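PDB 6H20: probable glutamine-binding lipoprotein GlnH (GLNBP) from Mycobacterium tuberculosis, which binds amino acids such as aspartate and asparagine as a solute-binding lipoprotein and probably helps control protein kinase G activity and glutamate metabolism. Local coordinates for residues Val55-Gly60 with Val96-Leu101; Gly76-Ile81 with Ile117-Met122; Asp209-Ala214 with Gln233-Gly238. All coordinates share one frame; numbering follows the deposited sequence.

Contacts 1 and 2 cross along the chain, their segments alternating, whereas contact 3 follows both in sequence. All three reach one mixed sheet. Strand 53-57 of contact 1 lies between strands 96-100 and 117-118, and the latter, in contact 2, is paired on its other side with strand 232-240 of contact 3. The centres of contacts 1 and 2 are about 9 Å apart, those of 2 and 3 about 10 Å, and those of 1 and 3 about 16 Å. A salt bridge from Asp58 to Lys120 joins the first two. Contacts 2 and 3 both touch the bound asparagine, so the solute lies close to the start of helix 210-219.

Contact 1: Val55-Gly60 with Val96-Leu101; sequences VGLDIG and VEYRIL
Leu57 takes the crowded first torsion, CG between the backbone N and the carbonyl carbon (chi1 45°), while in Tyr98 CG stands anti to the carbonyl carbon (chi1 -56°), and these two choices bring the leucine branches against the phenol ring. They do so on one face of a parallel pair of strands, 53-57 and 96-100, part of the alpha/beta sheet of a family 3 solute-binding protein; helix 77-90 lies in the beta-alpha-beta crossover between these two neighbours and covers the same face. Leu57 CD1 meets Tyr98 CD1 at 3.6 Å, approaching obliquely, with CD2 lying farther along the ring near CE1. Next to them the methyl Val55 CG2 packs on Val96 CG1 at 3.6 Å, and Ala82, Val79 and Ala86 of the helix close over this row. The four backbone bonds are shared between Val55 and Leu57, as in a parallel pair. Val55 N gives a bond to Glu97 O at 2.8 Å, nearly along the C=O axis, and Val55 O receives Arg99 N from above its carbonyl plane. Leu57 repeats the pattern two residues on, its N bonding to Arg99 O at 3.2 Å and its O taking Leu101 N at 2.8 Å. On the other face Gly56, which has no side chain, lets Leu101 CD1 come to 3.7 Å from its CA, next to strand 117-118. Polar ends lead outward: Glu97 pairs with Arg52, and Arg99 NE bonds to Gln114 O. Past the strand, Asp58 also adopts the crowded first torsion and forms an Asx turn, while its OD2 makes a salt bridge with Lys120. In that turn Asp58 OD1 receives Gly60 N at 2.9 Å from well above the carboxylate plane.

Contact 2: Gly76-Ile81 with Ile117-Met122; sequences GFDVDI and IVVKTM. With ASN (asparagine), chain B.
The amino-acid pocket of this solute-binding protein is lined on one side by the turn that follows strand 117-118, and helix 77-90 holds that turn from behind through one carboxylate. Asp78, in the first turn of the helix two residues after the N-cap Gly76, has CG anti to its carbonyl carbon and reaches toward the backbone of Lys120 and Thr121. Its OD2 accepts the backbone N of Thr121 at 2.8 Å, the N-H lying somewhat above the carboxylate plane, and also touches Lys120 CA and Thr121 CG2. The other oxygen, OD1, is bonded to the hydroxyl of Tyr138, so both carboxylate oxygens are engaged. Beside this bond Val119 CG1, anti to its backbone N, touches Asp78 O at 3.4 Å and, to another side, the methyl Ile81 CG2 at 4.0 Å. In Thr121 OG1 sits in the crowded position between N and carbonyl carbon. From there the hydroxyl donates to OD1 of the bound asparagine at 2.7 Å, while Thr121 O accepts the ligand N, also at 2.7 Å. Asp78 is thus a second-shell residue: by gripping the N-H of Thr121 it probably helps position both groups that meet the solute, and its negative charge may polarise the peptide joining Lys120 to Thr121, whose carbonyl, Lys120 O, accepts from Arg106 NH1.

Contact 3: Asp209-Ala214 with Gln233-Gly238; sequences DDTILA and QPYGVG. With ASN (asparagine), chain B.
Tyr235 and Asp209 meet tip to tip beside the amino group of the bound asparagine. The phenol, carried by a side chain with CG anti to the carbonyl carbon, points its OH at Asp209 and donates to OD2 at 2.6 Å, using the anti lone pair of that oxygen. OD2 lies at the edge of the ring, in its plane, while the carboxylate itself is turned 40° from the ring. The same OD2 takes the ligand N at 2.8 Å, so a single oxygen is gripped by two donors, and its probable negative charge would suit an ammonium group. Asp209 occupies the N-cap position of helix 210-219, placing the helix start at the binding cleft between the two lobes of the periplasmic-binding-protein fold, beside Gln233 and Tyr235 of strand 232-240. In the first turn of that helix, Thr211 directs OG1 to the phenol oxygen and donates to it at 2.6 Å, which makes a relay from Thr211 through Tyr235 to Asp209. At the other oxygen of the carboxylate, Gln233 is bent at chi2 (-68°) and lays CG 3.3 Å from Asp209 OD1; its amide oxygen accepts from Ser123 OG and Thr171 OG1.

Contact 1: Val55-Gly60 with Val96-Leu101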
# COMPACT_ATOMS: atom_id res chain seq x y z
N VAL A 55 -7.90 5.84 11.09
CA VAL A 55 -7.11 5.09 10.11
C VAL A 55 -7.07 5.88 8.82
O VAL A 55 -8.11 6.23 8.26
CB VAL A 55 -7.75 3.71 9.86
CG1 VAL A 55 -6.95 2.93 8.80
CG2 VAL A 55 -7.84 2.92 11.15
N GLY A 56 -5.86 6.11 8.30
CA GLY A 56 -5.69 6.77 7.02
C GLY A 56 -5.64 5.77 5.89
O GLY A 56 -4.88 4.80 5.94
N LEU A 57 -6.47 6.00 4.88
CA LEU A 57 -6.54 5.16 3.69
C LEU A 57 -7.39 5.91 2.67
O LEU A 57 -7.67 7.10 2.84
CB LEU A 57 -7.07 3.75 4.01
CG LEU A 57 -8.28 3.56 4.93
CD1 LEU A 57 -9.57 4.16 4.34
CD2 LEU A 57 -8.46 2.07 5.23
N ASP A 58 -7.81 5.23 1.60
CA ASP A 58 -8.65 5.90 0.61
C ASP A 58 -9.69 4.92 0.09
O ASP A 58 -9.88 3.83 0.64
CB ASP A 58 -7.81 6.52 -0.52
CG ASP A 58 -7.28 5.49 -1.52
OD1 ASP A 58 -7.52 4.27 -1.37
OD2 ASP A 58 -6.59 5.91 -2.46
N ILE A 59 -10.36 5.29 -1.00
CA ILE A 59 -11.23 4.36 -1.71
C ILE A 59 -10.77 4.10 -3.14
O ILE A 59 -11.55 3.65 -3.97
CB ILE A 59 -12.71 4.74 -1.59
CG1 ILE A 59 -12.98 6.13 -2.18
CG2 ILE A 59 -13.14 4.73 -0.13
CD1 ILE A 59 -14.45 6.51 -2.19
N GLY A 60 -9.49 4.33 -3.45
CA GLY A 60 -8.98 4.16 -4.80
C GLY A 60 -8.29 2.85 -5.11
O GLY A 60 -7.77 2.69 -6.22
N VAL A 96 -13.63 2.22 14.40
CA VAL A 96 -12.70 2.81 13.45
C VAL A 96 -13.37 4.00 12.77
O VAL A 96 -14.53 3.92 12.36
CB VAL A 96 -12.25 1.78 12.39
CG1 VAL A 96 -11.41 2.43 11.33
CG2 VAL A 96 -11.47 0.64 13.04
N GLU A 97 -12.62 5.09 12.63
CA GLU A 97 -12.98 6.21 11.78
C GLU A 97 -11.88 6.39 10.74
O GLU A 97 -10.70 6.26 11.05
CB GLU A 97 -13.12 7.49 12.63
CG GLU A 97 -13.31 8.78 11.82
CD GLU A 97 -13.43 10.01 12.70
OE1 GLU A 97 -13.00 9.95 13.86
OE2 GLU A 97 -13.97 11.04 12.23
N TYR A 98 -12.27 6.65 9.49
CA TYR A 98 -11.32 6.77 8.39
C TYR A 98 -11.05 8.24 8.09
O TYR A 98 -11.96 9.08 8.18
CB TYR A 98 -11.83 6.06 7.13
CG TYR A 98 -12.13 4.61 7.40
CD1 TYR A 98 -11.10 3.70 7.60
CD2 TYR A 98 -13.44 4.16 7.54
CE1 TYR A 98 -11.36 2.38 7.89
CE2 TYR A 98 -13.71 2.84 7.83
CZ TYR A 98 -12.66 1.95 8.01
OH TYR A 98 -12.89 0.64 8.31
N ARG A 99 -9.80 8.56 7.80
CA ARG A 99 -9.43 9.82 7.18
C ARG A 99 -8.99 9.51 5.76
O ARG A 99 -8.04 8.76 5.56
CB ARG A 99 -8.31 10.55 7.92
CG ARG A 99 -8.07 11.95 7.33
CD ARG A 99 -6.93 12.73 7.98
NE ARG A 99 -7.17 13.04 9.39
CZ ARG A 99 -7.65 14.19 9.84
NH1 ARG A 99 -7.96 15.18 9.00
NH2 ARG A 99 -7.83 14.36 11.14
N ILE A 100 -9.69 10.08 4.79
CA ILE A 100 -9.39 9.79 3.39
C ILE A 100 -8.14 10.55 2.98
O ILE A 100 -8.10 11.79 3.06
CB ILE A 100 -10.59 10.12 2.49
CG1 ILE A 100 -11.85 9.40 2.98
CG2 ILE A 100 -10.27 9.80 1.03
CD1 ILE A 100 -11.78 7.91 2.96
N LEU A 101 -7.12 9.82 2.53
CA LEU A 101 -5.81 10.37 2.20
C LEU A 101 -5.36 9.79 0.88
O LEU A 101 -5.57 8.60 0.62
CB LEU A 101 -4.77 9.92 3.25
CG LEU A 101 -4.88 10.31 4.72
CD1 LEU A 101 -3.83 9.57 5.51
CD2 LEU A 101 -4.72 11.81 4.89

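Contact 2: Gly76-Ile81 with Ile117-Met122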
# COMPACT_ATOMS: atom_id res chain seq x y z
N GLY A 76 -11.95 -4.03 2.20
CA GLY A 76 -10.71 -4.44 1.56
C GLY A 76 -9.73 -5.02 2.56
O GLY A 76 -9.93 -4.98 3.78
N PHE A 77 -8.63 -5.55 2.01
CA PHE A 77 -7.58 -6.16 2.84
C PHE A 77 -7.01 -5.18 3.85
O PHE A 77 -6.82 -5.53 5.03
CB PHE A 77 -6.48 -6.70 1.92
CG PHE A 77 -5.42 -7.51 2.63
CD1 PHE A 77 -4.27 -6.90 3.09
CD2 PHE A 77 -5.56 -8.88 2.79
CE1 PHE A 77 -3.28 -7.63 3.72
CE2 PHE A 77 -4.57 -9.62 3.43
CZ PHE A 77 -3.43 -8.98 3.89
N ASP A 78 -6.70 -3.95 3.42
CA ASP A 78 -6.13 -2.96 4.33
C ASP A 78 -7.14 -2.54 5.40
O ASP A 78 -6.77 -2.35 6.57
CB ASP A 78 -5.64 -1.73 3.56
CG ASP A 78 -4.25 -1.91 2.97
OD1 ASP A 78 -3.49 -2.80 3.43
OD2 ASP A 78 -3.91 -1.11 2.08
N VAL A 79 -8.41 -2.37 5.02
CA VAL A 79 -9.45 -2.08 6.00
C VAL A 79 -9.50 -3.17 7.06
O VAL A 79 -9.60 -2.89 8.27
CB VAL A 79 -10.81 -1.94 5.27
CG1 VAL A 79 -11.92 -1.76 6.28
CG2 VAL A 79 -10.74 -0.79 4.30
N ASP A 80 -9.41 -4.43 6.63
CA ASP A 80 -9.49 -5.55 7.57
C ASP A 80 -8.27 -5.63 8.46
O ASP A 80 -8.40 -5.93 9.65
CB ASP A 80 -9.74 -6.85 6.80
CG ASP A 80 -11.17 -6.96 6.29
OD1 ASP A 80 -12.05 -6.18 6.73
OD2 ASP A 80 -11.41 -7.83 5.42
N ILE A 81 -7.08 -5.34 7.91
CA ILE A 81 -5.87 -5.27 8.74
C ILE A 81 -6.04 -4.22 9.83
O ILE A 81 -5.79 -4.47 11.02
CB ILE A 81 -4.62 -4.99 7.87
CG1 ILE A 81 -4.29 -6.18 6.98
CG2 ILE A 81 -3.44 -4.62 8.77
CD1 ILE A 81 -3.76 -7.42 7.73
N ILE A 117 -2.90 5.58 12.53
CA ILE A 117 -2.14 4.69 11.66
C ILE A 117 -2.58 4.93 10.22
O ILE A 117 -3.69 5.40 9.95
CB ILE A 117 -2.32 3.19 12.01
CG1 ILE A 117 -3.77 2.74 11.81
CG2 ILE A 117 -1.85 2.92 13.45
CD1 ILE A 117 -3.99 1.25 12.10
N VAL A 118 -1.67 4.63 9.29
CA VAL A 118 -1.99 4.54 7.87
C VAL A 118 -1.91 3.07 7.50
O VAL A 118 -0.88 2.42 7.74
CB VAL A 118 -1.02 5.37 7.01
CG1 VAL A 118 -1.17 5.03 5.53
CG2 VAL A 118 -1.24 6.87 7.23
N VAL A 119 -2.98 2.52 6.95
CA VAL A 119 -2.98 1.18 6.37
C VAL A 119 -3.44 1.39 4.94
O VAL A 119 -4.65 1.42 4.65
CB VAL A 119 -3.87 0.19 7.12
CG1 VAL A 119 -3.58 -1.24 6.65
CG2 VAL A 119 -3.65 0.28 8.64
N LYS A 120 -2.48 1.63 4.05
CA LYS A 120 -2.79 1.98 2.67
C LYS A 120 -1.61 1.59 1.81
O LYS A 120 -0.82 2.44 1.38
CB LYS A 120 -3.09 3.48 2.54
CG LYS A 120 -3.71 3.83 1.18
CD LYS A 120 -3.50 5.28 0.82
CE LYS A 120 -4.10 5.65 -0.54
NZ LYS A 120 -3.93 4.62 -1.60
N THR A 121 -1.48 0.28 1.58
CA THR A 121 -0.44 -0.33 0.75
C THR A 121 0.92 0.37 0.89
O THR A 121 1.60 0.66 -0.09
CB THR A 121 -0.88 -0.42 -0.73
OG1 THR A 121 -1.11 0.90 -1.28
CG2 THR A 121 -2.15 -1.25 -0.87
N MET A 122 1.34 0.65 2.12
CA MET A 122 2.42 1.62 2.31
C MET A 122 3.75 0.89 2.37
O MET A 122 4.11 0.29 3.39
CB MET A 122 2.20 2.47 3.56
CG MET A 122 3.08 3.70 3.57
SD MET A 122 2.63 4.77 4.92
CE MET A 122 3.78 6.10 4.65
N ASN B . 3.09 0.51 -2.38
CA ASN B . 3.44 1.65 -3.22
C ASN B . 3.86 2.81 -2.33
O ASN B . 3.98 3.95 -2.82
CB ASN B . 2.28 2.04 -4.13
CG ASN B . 1.11 2.61 -3.37
OD1 ASN B . 0.98 2.45 -2.16
ND2 ASN B . 0.26 3.31 -4.07
OXT ASN B . 4.06 2.60 -1.12

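Contact 3: Asp209-Ala214 with Gln233-Gly238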
# COMPACT_ATOMS: atom_id res chain seq x y z
N ASP A 209 2.45 -2.02 -7.72
CA ASP A 209 2.43 -3.28 -7.01
C ASP A 209 1.48 -4.27 -7.69
O ASP A 209 0.35 -3.93 -8.02
CB ASP A 209 1.87 -3.05 -5.60
CG ASP A 209 2.57 -1.93 -4.83
OD1 ASP A 209 3.56 -1.32 -5.30
OD2 ASP A 209 2.08 -1.68 -3.72
N ASP A 210 1.93 -5.53 -7.82
CA ASP A 210 1.09 -6.54 -8.46
C ASP A 210 -0.23 -6.76 -7.72
O ASP A 210 -1.25 -7.06 -8.35
CB ASP A 210 1.86 -7.85 -8.71
CG ASP A 210 2.48 -8.47 -7.45
OD1 ASP A 210 2.45 -7.92 -6.33
OD2 ASP A 210 3.03 -9.59 -7.61
N THR A 211 -0.22 -6.58 -6.40
CA THR A 211 -1.44 -6.62 -5.59
C THR A 211 -2.46 -5.58 -6.07
O THR A 211 -3.64 -5.90 -6.29
CB THR A 211 -1.06 -6.30 -4.15
OG1 THR A 211 -0.12 -5.22 -4.16
CG2 THR A 211 -0.41 -7.52 -3.47
N ILE A 212 -2.04 -4.32 -6.18
CA ILE A 212 -2.92 -3.24 -6.65
C ILE A 212 -3.38 -3.53 -8.08
O ILE A 212 -4.56 -3.38 -8.42
CB ILE A 212 -2.21 -1.88 -6.54
CG1 ILE A 212 -1.86 -1.57 -5.09
CG2 ILE A 212 -3.08 -0.76 -7.17
CD1 ILE A 212 -1.05 -0.29 -4.93
N LEU A 213 -2.44 -3.96 -8.93
CA LEU A 213 -2.79 -4.27 -10.32
C LEU A 213 -3.84 -5.38 -10.40
O LEU A 213 -4.73 -5.32 -11.26
CB LEU A 213 -1.55 -4.67 -11.10
CG LEU A 213 -0.45 -3.62 -11.28
CD1 LEU A 213 0.67 -4.21 -12.14
CD2 LEU A 213 -1.00 -2.33 -11.91
N ALA A 214 -3.73 -6.39 -9.53
CA ALA A 214 -4.74 -7.45 -9.51
C ALA A 214 -6.13 -6.90 -9.19
O ALA A 214 -7.13 -7.37 -9.74
CB ALA A 214 -4.34 -8.53 -8.50
N GLN A 233 7.97 -4.48 -2.64
CA GLN A 233 7.05 -3.55 -1.99
C GLN A 233 6.56 -4.18 -0.70
O GLN A 233 5.49 -4.80 -0.64
CB GLN A 233 5.87 -3.21 -2.91
CG GLN A 233 6.29 -2.79 -4.31
CD GLN A 233 7.00 -1.44 -4.37
OE1 GLN A 233 6.78 -0.56 -3.53
NE2 GLN A 233 7.85 -1.26 -5.37
N PRO A 234 7.33 -4.05 0.38
CA PRO A 234 6.91 -4.64 1.66
C PRO A 234 6.01 -3.69 2.43
O PRO A 234 6.48 -2.62 2.87
CB PRO A 234 8.24 -4.89 2.38
CG PRO A 234 9.17 -3.77 1.84
CD PRO A 234 8.62 -3.35 0.47
N TYR A 235 4.74 -4.03 2.59
CA TYR A 235 3.78 -3.12 3.22
C TYR A 235 3.95 -3.09 4.73
O TYR A 235 4.06 -4.13 5.38
CB TYR A 235 2.35 -3.57 2.94
CG TYR A 235 1.89 -3.49 1.50
CD1 TYR A 235 2.70 -2.95 0.50
CD2 TYR A 235 0.65 -3.96 1.16
CE1 TYR A 235 2.24 -2.89 -0.84
CE2 TYR A 235 0.18 -3.89 -0.14
CZ TYR A 235 0.97 -3.36 -1.13
OH TYR A 235 0.48 -3.31 -2.43
N GLY A 236 3.91 -1.89 5.29
CA GLY A 236 3.89 -1.73 6.73
C GLY A 236 2.75 -0.81 7.12
O GLY A 236 2.26 -0.02 6.31
N VAL A 237 2.33 -0.93 8.37
CA VAL A 237 1.41 0.05 8.95
C VAL A 237 2.22 1.27 9.32
O VAL A 237 3.20 1.18 10.07
CB VAL A 237 0.70 -0.53 10.19
CG1 VAL A 237 -0.15 0.54 10.87
CG2 VAL A 237 -0.12 -1.75 9.81
N GLY A 238 1.84 2.43 8.76
CA GLY A 238 2.58 3.66 9.00
C GLY A 238 2.11 4.33 10.29
O GLY A 238 0.92 4.37 10.58
N ASN B . 3.09 0.51 -2.38
CA ASN B . 3.44 1.65 -3.22
C ASN B . 3.86 2.81 -2.33
O ASN B . 3.98 3.95 -2.82
CB ASN B . 2.28 2.04 -4.13
CG ASN B . 1.11 2.61 -3.37
OD1 ASN B . 0.98 2.45 -2.16
ND2 ASN B . 0.26 3.31 -4.07
OXT ASN B . 4.06 2.60 -1.12